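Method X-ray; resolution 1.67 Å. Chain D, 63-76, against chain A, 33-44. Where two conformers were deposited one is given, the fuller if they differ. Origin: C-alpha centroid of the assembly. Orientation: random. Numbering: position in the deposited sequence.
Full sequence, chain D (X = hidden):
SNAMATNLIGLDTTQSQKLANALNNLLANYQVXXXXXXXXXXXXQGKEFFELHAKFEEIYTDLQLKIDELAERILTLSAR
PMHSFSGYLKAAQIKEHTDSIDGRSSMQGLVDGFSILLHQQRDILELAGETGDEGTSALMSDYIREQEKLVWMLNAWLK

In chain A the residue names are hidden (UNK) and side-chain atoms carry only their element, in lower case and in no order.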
ATOM      1  N   LEU D  63       0.729  25.368   4.840  1.00 10.15           N
ATOM      2  CA  LEU D  63       1.275  26.654   4.416  1.00  9.28           C
ATOM      3  C   LEU D  63       2.496  26.490   3.525  1.00  9.80           C
ATOM      4  O   LEU D  63       2.688  27.211   2.541  1.00 10.32           O
ATOM      5  CB  LEU D  63       1.610  27.525   5.637  1.00  8.38           C
ATOM      6  CG  LEU D  63       0.481  28.006   6.529  1.00  7.83           C
ATOM      7  CD1 LEU D  63       1.002  28.735   7.732  1.00  7.12           C
ATOM      8  CD2 LEU D  63      -0.440  28.954   5.697  1.00  7.58           C
ATOM      9  N   GLN D  64       3.307  25.500   3.857  1.00  8.20           N
ATOM     10  CA  GLN D  64       4.528  25.251   3.136  1.00 10.43           C
ATOM     11  C   GLN D  64       4.218  24.880   1.687  1.00  9.65           C
ATOM     12  O   GLN D  64       4.930  25.349   0.776  1.00 10.36           O
ATOM     13  CB  GLN D  64       5.258  24.085   3.789  1.00 10.24           C
ATOM     14  CG  GLN D  64       6.527  23.704   3.104  1.00 16.41           C
ATOM     15  CD  GLN D  64       7.652  24.596   3.505  1.00 21.05           C
ATOM     16  OE1 GLN D  64       7.456  25.703   4.021  1.00 25.54           O
ATOM     17  NE2 GLN D  64       8.856  24.109   3.303  1.00 25.73           N
ATOM     18  N   LEU D  65       3.191  24.050   1.504  1.00  8.77           N
ATOM     19  CA  LEU D  65       2.750  23.628   0.173  1.00  9.04           C
ATOM     20  C   LEU D  65       2.298  24.877  -0.619  1.00  9.41           C
ATOM     21  O   LEU D  65       2.651  25.007  -1.782  1.00 10.09           O
ATOM     22  CB  LEU D  65       1.605  22.638   0.234  1.00  9.28           C
ATOM     23  CG  LEU D  65       1.928  21.267   0.833  1.00 11.91           C
ATOM     24  CD1 LEU D  65       0.652  20.421   1.083  1.00 13.52           C
ATOM     25  CD2 LEU D  65       2.906  20.555  -0.142  1.00 12.87           C
ATOM     26  N   LYS D  66       1.547  25.779   0.014  1.00  7.04           N
ATOM     27  CA  LYS D  66       1.106  27.042  -0.644  1.00  5.80           C
ATOM     28  C   LYS D  66       2.263  27.976  -0.978  1.00  6.27           C
ATOM     29  O   LYS D  66       2.240  28.644  -2.028  1.00  6.76           O
ATOM     30  CB  LYS D  66      -0.007  27.733   0.146  1.00  5.43           C
ATOM     31  CG  LYS D  66      -1.297  26.899   0.200  1.00  3.26           C
ATOM     32  CD  LYS D  66      -2.377  27.523   0.997  1.00  3.83           C
ATOM     33  CE  LYS D  66      -3.711  26.883   0.792  1.00  4.40           C
ATOM     34  NZ  LYS D  66      -3.860  25.624   1.603  1.00  8.79           N
ATOM     35  N   ILE D  67       3.288  28.020  -0.137  1.00  5.10           N
ATOM     36  CA  ILE D  67       4.464  28.837  -0.382  1.00  5.23           C
ATOM     37  C   ILE D  67       5.163  28.340  -1.695  1.00  6.28           C
ATOM     38  O   ILE D  67       5.546  29.147  -2.531  1.00  6.96           O
ATOM     39  CB  ILE D  67       5.411  28.811   0.789  1.00  4.77           C
ATOM     40  CG1 ILE D  67       4.811  29.674   1.917  1.00  3.04           C
ATOM     41  CG2 ILE D  67       6.800  29.298   0.373  1.00  5.48           C
ATOM     42  CD1 ILE D  67       5.426  29.461   3.270  1.00  4.97           C
ATOM     43  N   ASP D  68       5.260  27.016  -1.814  0.50  6.52           N
ATOM     44  CA  ASP D  68       5.852  26.327  -2.980  0.50  6.48           C
ATOM     45  C   ASP D  68       5.102  26.796  -4.235  0.50  6.03           C
ATOM     46  O   ASP D  68       5.694  27.306  -5.205  0.50  5.77           O
ATOM     47  CB  ASP D  68       5.712  24.782  -2.860  0.50  6.58           C
ATOM     48  CG  ASP D  68       6.433  24.191  -1.609  0.50  6.76           C
ATOM     49  OD1 ASP D  68       7.099  24.956  -0.934  0.50  7.78           O
ATOM     50  OD2 ASP D  68       6.350  22.966  -1.297  0.50  8.53           O
ATOM     51  N   GLU D  69       3.789  26.652  -4.183  1.00  5.39           N
ATOM     52  CA  GLU D  69       2.922  26.979  -5.342  0.50  5.42           C
ATOM     53  C   GLU D  69       2.908  28.439  -5.670  1.00  5.95           C
ATOM     54  O   GLU D  69       2.836  28.838  -6.841  1.00  5.16           O
ATOM     55  CB  GLU D  69       1.501  26.600  -5.060  0.50  5.78           C
ATOM     56  CG  GLU D  69       1.296  25.160  -5.030  0.50  4.84           C
ATOM     57  CD  GLU D  69      -0.026  24.829  -4.441  0.50  6.90           C
ATOM     58  OE1 GLU D  69      -0.545  25.665  -3.692  0.50  6.43           O
ATOM     59  OE2 GLU D  69      -0.549  23.753  -4.759  0.50  8.18           O
ATOM     60  N   LEU D  70       2.955  29.288  -4.646  1.00  6.54           N
ATOM     61  CA  LEU D  70       2.993  30.712  -4.905  1.00  7.74           C
ATOM     62  C   LEU D  70       4.252  31.114  -5.587  1.00  7.91           C
ATOM     63  O   LEU D  70       4.208  31.865  -6.549  1.00  8.20           O
ATOM     64  CB  LEU D  70       2.908  31.519  -3.617  1.00  8.04           C
ATOM     65  CG  LEU D  70       1.665  32.189  -3.256  1.00 12.94           C
ATOM     66  CD1 LEU D  70       1.901  32.809  -1.867  1.00  6.99           C
ATOM     67  CD2 LEU D  70       1.421  33.222  -4.376  1.00  9.51           C
ATOM     68  N   ALA D  71       5.405  30.631  -5.100  1.00  8.62           N
ATOM     69  CA  ALA D  71       6.663  30.973  -5.713  1.00  8.83           C
ATOM     70  C   ALA D  71       6.683  30.535  -7.177  1.00  8.43           C
ATOM     71  O   ALA D  71       7.167  31.254  -8.027  1.00  8.43           O
ATOM     72  CB  ALA D  71       7.814  30.293  -4.974  1.00  8.48           C
ATOM     73  N   GLU D  72       6.193  29.348  -7.419  1.00  7.41           N
ATOM     74  CA  GLU D  72       6.099  28.829  -8.802  1.00  9.56           C
ATOM     75  C   GLU D  72       5.128  29.577  -9.678  1.00  7.98           C
ATOM     76  O   GLU D  72       5.410  29.711 -10.873  1.00  5.91           O
ATOM     77  CB  GLU D  72       5.913  27.327  -8.818  1.00 11.00           C
ATOM     78  CG  GLU D  72       7.277  26.698  -8.321  1.00 13.18           C
ATOM     79  CD  GLU D  72       7.374  25.209  -8.350  1.00 19.22           C
ATOM     80  OE1 GLU D  72       8.471  24.708  -7.891  1.00 19.50           O
ATOM     81  OE2 GLU D  72       6.394  24.552  -8.773  1.00 19.96           O
ATOM     82  N   ARG D  73       4.036  30.102  -9.116  1.00  7.12           N
ATOM     83  CA  ARG D  73       3.161  30.975  -9.896  1.00  6.58           C
ATOM     84  C   ARG D  73       3.884  32.250 -10.328  1.00  6.80           C
ATOM     85  O   ARG D  73       3.741  32.663 -11.475  1.00  6.68           O
ATOM     86  CB  ARG D  73       1.862  31.297  -9.159  1.00  6.23           C
ATOM     87  CG  ARG D  73       0.859  32.080 -10.003  1.00  5.92           C
ATOM     88  CD  ARG D  73       0.273  31.243 -11.119  1.00  7.18           C
ATOM     89  NE  ARG D  73      -0.409  32.046 -12.134  1.00  6.28           N
ATOM     90  CZ  ARG D  73      -0.660  31.625 -13.370  1.00  7.98           C
ATOM     91  NH1 ARG D  73      -0.326  30.404 -13.752  1.00  8.35           N
ATOM     92  NH2 ARG D  73      -1.234  32.442 -14.242  1.00  7.60           N
ATOM     93  N   ILE D  74       4.699  32.810  -9.435  1.00  6.13           N
ATOM     94  CA  ILE D  74       5.440  34.031  -9.706  1.00  7.38           C
ATOM     95  C   ILE D  74       6.420  33.737 -10.823  1.00  6.67           C
ATOM     96  O   ILE D  74       6.512  34.485 -11.797  1.00  8.19           O
ATOM     97  CB  ILE D  74       6.143  34.540  -8.442  1.00  7.47           C
ATOM     98  CG1 ILE D  74       5.081  35.059  -7.442  1.00  8.58           C
ATOM     99  CG2 ILE D  74       7.140  35.640  -8.799  1.00 11.96           C
ATOM    100  CD1 ILE D  74       5.541  35.093  -5.947  1.00  7.89           C
ATOM    101  N   LEU D  75       7.118  32.612 -10.741  1.00  6.97           N
ATOM    102  CA  LEU D  75       8.024  32.181 -11.820  1.00  7.43           C
ATOM    103  C   LEU D  75       7.294  31.961 -13.175  1.00  7.19           C
ATOM    104  O   LEU D  75       7.827  32.256 -14.238  1.00  8.06           O
ATOM    105  CB  LEU D  75       8.747  30.871 -11.414  1.00  7.79           C
ATOM    106  CG  LEU D  75       9.806  30.969 -10.301  1.00 10.98           C
ATOM    107  CD1 LEU D  75       9.991  29.630  -9.602  1.00 10.79           C
ATOM    108  CD2 LEU D  75      11.093  31.497 -10.883  1.00  7.37           C
ATOM    109  N   THR D  76       6.088  31.401 -13.110  1.00  5.60           N
ATOM    110  CA  THR D  76       5.246  31.132 -14.254  1.00  5.86           C
ATOM    111  C   THR D  76       4.844  32.427 -14.992  1.00  5.85           C
ATOM    112  O   THR D  76       4.663  32.420 -16.202  1.00  6.21           O
ATOM    113  CB  THR D  76       4.028  30.287 -13.833  1.00  4.53           C
ATOM    114  OG1 THR D  76       4.543  29.014 -13.330  1.00  6.58           O
ATOM    115  CG2 THR D  76       3.043  30.018 -14.956  1.00  4.76           C
TER
ATOM    116  N   UNK A  33      20.378  28.376   5.344  1.00  5.10           N
ATOM    117  CA  UNK A  33      20.729  27.416   4.311  1.00  5.28           C
ATOM    118  C   UNK A  33      19.527  26.802   3.611  1.00  5.99           C
ATOM    119  O   UNK A  33      19.532  26.658   2.391  1.00  7.14           O
ATOM    120  c   UNK A  33      23.023  23.246   3.445  1.00  7.86           C
ATOM    121  c   UNK A  33      22.297  24.115   4.259  1.00  7.89           C
ATOM    122  c   UNK A  33      23.084  25.930   2.964  1.00  5.88           C
ATOM    123  c   UNK A  33      21.575  26.375   4.948  1.00  5.30           C
ATOM    124  c   UNK A  33      22.291  25.447   3.999  1.00  5.48           C
ATOM    125  c   UNK A  33      23.794  23.711   2.445  1.00  6.45           C
ATOM    126  c   UNK A  33      23.802  25.062   2.149  1.00  5.85           C
ATOM    127  N   UNK A  34      18.514  26.439   4.373  1.00  5.80           N
ATOM    128  CA  UNK A  34      17.281  25.942   3.824  1.00  6.78           C
ATOM    129  C   UNK A  34      16.688  26.986   2.861  1.00  5.11           C
ATOM    130  O   UNK A  34      16.256  26.630   1.766  1.00  5.63           O
ATOM    131  c   UNK A  34      13.227  23.813   3.723  1.00 10.30           C
ATOM    132  c   UNK A  34      16.321  25.617   4.966  1.00  5.56           C
ATOM    133  c   UNK A  34      12.310  24.825   3.654  1.00 12.93           C
ATOM    134  o   UNK A  34      11.038  24.523   3.215  1.00 14.56           O
ATOM    135  c   UNK A  34      13.970  26.373   4.436  1.00 10.48           C
ATOM    136  c   UNK A  34      14.501  24.078   4.125  1.00  8.96           C
ATOM    137  c   UNK A  34      12.653  26.101   4.035  1.00 11.61           C
ATOM    138  c   UNK A  34      14.905  25.362   4.491  1.00  8.34           C
ATOM    139  N   UNK A  35      16.639  28.243   3.286  1.00  6.13           N
ATOM    140  CA  UNK A  35      16.067  29.295   2.469  1.00  5.96           C
ATOM    141  C   UNK A  35      16.831  29.439   1.163  1.00  5.00           C
ATOM    142  O   UNK A  35      16.245  29.532   0.080  1.00  6.30           O
ATOM    143  c   UNK A  35      15.326  31.752   2.563  1.00  8.15           C
ATOM    144 se   UNK A  35      13.411  31.342   2.480  0.90 13.23          SE
ATOM    145  c   UNK A  35      13.238  31.111   0.587  1.00 11.76           C
ATOM    146  c   UNK A  35      16.020  30.647   3.227  1.00  5.16           C
ATOM    147  N   UNK A  36      18.166  29.387   1.263  1.00  6.99           N
ATOM    148  CA  UNK A  36      18.999  29.464   0.100  1.00  6.35           C
ATOM    149  C   UNK A  36      18.694  28.296  -0.860  1.00  6.66           C
ATOM    150  O   UNK A  36      18.580  28.450  -2.085  1.00  6.29           O
ATOM    151  c   UNK A  36      20.993  30.642   1.152  1.00  7.54           C
ATOM    152  c   UNK A  36      20.480  29.390   0.507  1.00  6.50           C
ATOM    153  o   UNK A  36      20.324  31.677   1.147  1.00  7.90           O
ATOM    154  n   UNK A  36      22.227  30.577   1.691  1.00  7.06           N
ATOM    155  N   UNK A  37      18.463  27.115  -0.285  1.00  7.12           N
ATOM    156  CA  UNK A  37      18.254  25.923  -1.095  1.00  6.27           C
ATOM    157  C   UNK A  37      16.872  25.967  -1.745  1.00  6.86           C
ATOM    158  O   UNK A  37      16.717  25.518  -2.882  1.00  7.45           O
ATOM    159  c   UNK A  37      18.295  23.351  -1.149  1.00  7.57           C
ATOM    160  o   UNK A  37      19.704  24.668   0.358  1.00  6.32           O
ATOM    161  c   UNK A  37      18.426  24.645  -0.265  1.00  6.61           C
ATOM    162  N   UNK A  38      15.878  26.537  -1.068  1.00  6.35           N
ATOM    163  CA  UNK A  38      14.569  26.806  -1.708  1.00  6.86           C
ATOM    164  C   UNK A  38      14.737  27.691  -2.917  1.00  7.58           C
ATOM    165  O   UNK A  38      14.205  27.405  -4.013  1.00  7.97           O
ATOM    166  c   UNK A  38       9.583  25.759   0.122  1.00 12.71           C
ATOM    167  c   UNK A  38      12.047  25.623   0.046  1.00 11.35           C
ATOM    168  n   UNK A  38       9.511  24.666  -0.612  1.00 16.64           N
ATOM    169  n   UNK A  38      10.752  26.244   0.446  1.00 13.42           N
ATOM    170  n   UNK A  38       8.462  26.327   0.544  1.00 15.53           N
ATOM    171  c   UNK A  38      13.198  26.478   0.411  1.00  9.95           C
ATOM    172  c   UNK A  38      13.582  27.437  -0.703  1.00  6.48           C
ATOM    173  N   UNK A  39      15.536  28.733  -2.764  1.00  7.89           N
ATOM    174  CA  UNK A  39      15.839  29.583  -3.876  1.00  8.56           C
ATOM    175  C   UNK A  39      16.535  28.854  -5.023  1.00  8.84           C
ATOM    176  O   UNK A  39      16.271  29.102  -6.218  1.00  8.60           O
ATOM    177  N   UNK A  40      17.478  27.985  -4.702  1.00  8.76           N
ATOM    178  CA  UNK A  40      18.141  27.199  -5.753  1.00  8.12           C
ATOM    179  C   UNK A  40      17.117  26.392  -6.546  1.00  7.61           C
ATOM    180  O   UNK A  40      17.214  26.280  -7.776  1.00  8.47           O
ATOM    181  c   UNK A  40      20.333  26.838  -4.349  1.00  7.55           C
ATOM    182  c   UNK A  40      22.092  26.583  -2.695  1.00  6.74           C
ATOM    183  c   UNK A  40      21.733  28.719  -3.722  1.00  7.92           C
ATOM    184  c   UNK A  40      20.715  28.174  -4.481  1.00  7.64           C
ATOM    185  o   UNK A  40      23.469  28.471  -2.120  1.00  8.30           O
ATOM    186  c   UNK A  40      22.441  27.902  -2.849  1.00  7.32           C
ATOM    187  c   UNK A  40      21.054  26.044  -3.419  1.00  5.95           C
ATOM    188  c   UNK A  40      19.182  26.233  -5.172  1.00  7.24           C
ATOM    189  N   UNK A  41      16.178  25.774  -5.840  1.00  7.59           N
ATOM    190  CA  UNK A  41      15.082  24.987  -6.425  1.00  7.29           C
ATOM    191  C   UNK A  41      14.231  25.816  -7.333  1.00  8.14           C
ATOM    192  O   UNK A  41      13.903  25.410  -8.433  1.00  7.82           O
ATOM    193  n   UNK A  41      10.734  23.458  -5.696  1.00 12.49           N
ATOM    194  c   UNK A  41      12.895  23.896  -5.608  1.00 10.18           C
ATOM    195  c   UNK A  41      11.671  24.364  -5.244  1.00 14.58           C
ATOM    196  n   UNK A  41      12.669  22.698  -6.253  1.00 11.01           N
ATOM    197  c   UNK A  41      11.369  22.468  -6.307  1.00 11.68           C
ATOM    198  c   UNK A  41      14.283  24.411  -5.282  1.00  7.78           C
ATOM    199  N   UNK A  42      13.811  26.975  -6.839  1.00  6.88           N
ATOM    200  CA  UNK A  42      12.938  27.854  -7.643  1.00  7.89           C
ATOM    201  C   UNK A  42      13.635  28.437  -8.876  1.00  8.44           C
ATOM    202  O   UNK A  42      13.019  28.494  -9.949  1.00  8.73           O
ATOM    203  c   UNK A  42      11.288  29.173  -4.471  1.00  5.61           C
ATOM    204  c   UNK A  42      10.497  29.837  -1.888  1.00  8.59           C
ATOM    205  c   UNK A  42      11.437  28.564  -5.755  1.00  6.62           C
ATOM    206  c   UNK A  42       9.879  28.786  -2.520  1.00 10.06           C
ATOM    207  c   UNK A  42      11.896  30.258  -3.833  1.00 10.33           C
ATOM    208  c   UNK A  42      12.388  28.988  -6.817  1.00  9.06           C
ATOM    209  n   UNK A  42       9.844  27.475  -4.628  1.00  7.68           N
ATOM    210  c   UNK A  42      11.489  30.598  -2.530  1.00  9.12           C
ATOM    211  c   UNK A  42      10.268  28.476  -3.804  1.00  6.79           C
ATOM    212  c   UNK A  42      10.556  27.540  -5.796  1.00  8.25           C
ATOM    213  N   UNK A  43      14.891  28.859  -8.727  1.00  7.58           N
ATOM    214  CA  UNK A  43      15.522  29.720  -9.721  1.00  8.96           C
ATOM    215  C   UNK A  43      16.432  29.072 -10.753  1.00  8.17           C
ATOM    216  O   UNK A  43      16.923  29.742 -11.637  1.00  9.06           O
ATOM    217  c   UNK A  43      16.319  30.815  -9.020  1.00  8.76           C
ATOM    218  o   UNK A  43      15.867  32.091  -7.026  1.00 13.04           O
ATOM    219  c   UNK A  43      15.446  31.679  -8.117  1.00  9.63           C
ATOM    220  n   UNK A  43      14.257  31.995  -8.574  1.00  7.20           N
ATOM    221  N   UNK A  44      16.658  27.779 -10.620  1.00  7.73           N
ATOM    222  CA  UNK A  44      17.488  27.045 -11.567  1.00  6.92           C
ATOM    223  C   UNK A  44      16.937  27.195 -13.001  1.00  7.05           C
ATOM    224  O   UNK A  44      15.708  27.166 -13.226  1.00  7.28           O
ATOM    225  c   UNK A  44      17.593  25.553 -11.141  1.00  6.06           C
ATOM    226  c   UNK A  44      20.079  25.251 -12.054  1.00  7.85           C
ATOM    227  c   UNK A  44      18.560  24.787 -12.032  1.00  7.10           C
ATOM    228  c   UNK A  44      16.203  24.831 -11.152  1.00  6.38           C
TER
HETATM  229  O   HOH W   1       8.846  27.681   3.637  1.00 37.17           O
HETATM  230  O   HOH W   2       8.062  22.554  -6.325  1.00 27.12           O

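Position 33 carries one carbon and then a ring of six carbons with no heteroatom, out of reach of chain D: phenylalanine, Phe A33. Position 34 has the same ring bearing one oxygen; it points toward chain D and meets Gln D64 at its ring edge, so it is tyrosine. Tyr A34 OH lies 2.2 Å from Gln D64 NE2, a clash in the model on which nothing can rest.

Position 35, out of reach, is an unbranched run of two carbons, selenium and a carbon: selenomethionine, Met A35. At 36, also clear of chain D, two carbons, the second carrying one oxygen and one nitrogen, make asparagine, Asn A36. Position 37 forks at its first carbon into one oxygen and one carbon and does not reach chain D, a threonine. The OG1 of Thr A37 turns back on its own helix, donating to Phe A33 O at 2.9 Å.

Position 38 runs three carbons, a nitrogen, then a carbon holding two more nitrogens, both close to Asp D68 OD1: arginine. Its planar, charged end suits a carboxylate, and Arg A38 forms a salt bridge to Asp D68, with very short hydrogen bonds from NH1 (2.5 Å) and NH2 (2.4 Å) to Asp D68 OD1. Gln D64 CD lies over one guanidinium face.

Position 39 has no side-chain atoms and is glycine; an ideal CB there would be crowded by Asn A36 O at 3.2 Å. Position 40, distant from chain D, repeats the six-carbon ring with one oxygen: Tyr A40. At 41, one carbon leads to a five-membered ring of three carbons and two nitrogens, sharing a water with Glu D72: histidine. That water's O is 2.9 Å from His A41 NE2 and 2.7 Å from Glu D72 OE1.

Position 42 has one carbon and fused five- and six-membered rings with a single nitrogen, the methyl of Ala D71 over their face: tryptophan. Ala D71 CB is 3.3 Å from Trp A42 CE2, while Leu D75 CD1 approaches Trp A42 CB at 3.7 Å. Position 43, two carbons ending in one oxygen and one nitrogen, approaches Leu D75 and is asparagine; Asn A43 ND2 is 3.9 Å from Leu D75 CD2. Position 44, past the helix and without contact, has four carbons forked at the first, one arm two carbons long: Ile A44.

The helices cross at 42°, axes 10.7 Å apart at closest approach. The rule is a large knob set against a small residue: Trp A42 fits among Asp D68, Ala D71, Glu D72 and Leu D75, and Ala D71 CB makes a CH-pi contact with the indole. One turn back, the Arg A38 salt bridge adds a charged, directional contact beside this apolar packing.

Chain A, residues 33-44: FYMNTRGYHWNI
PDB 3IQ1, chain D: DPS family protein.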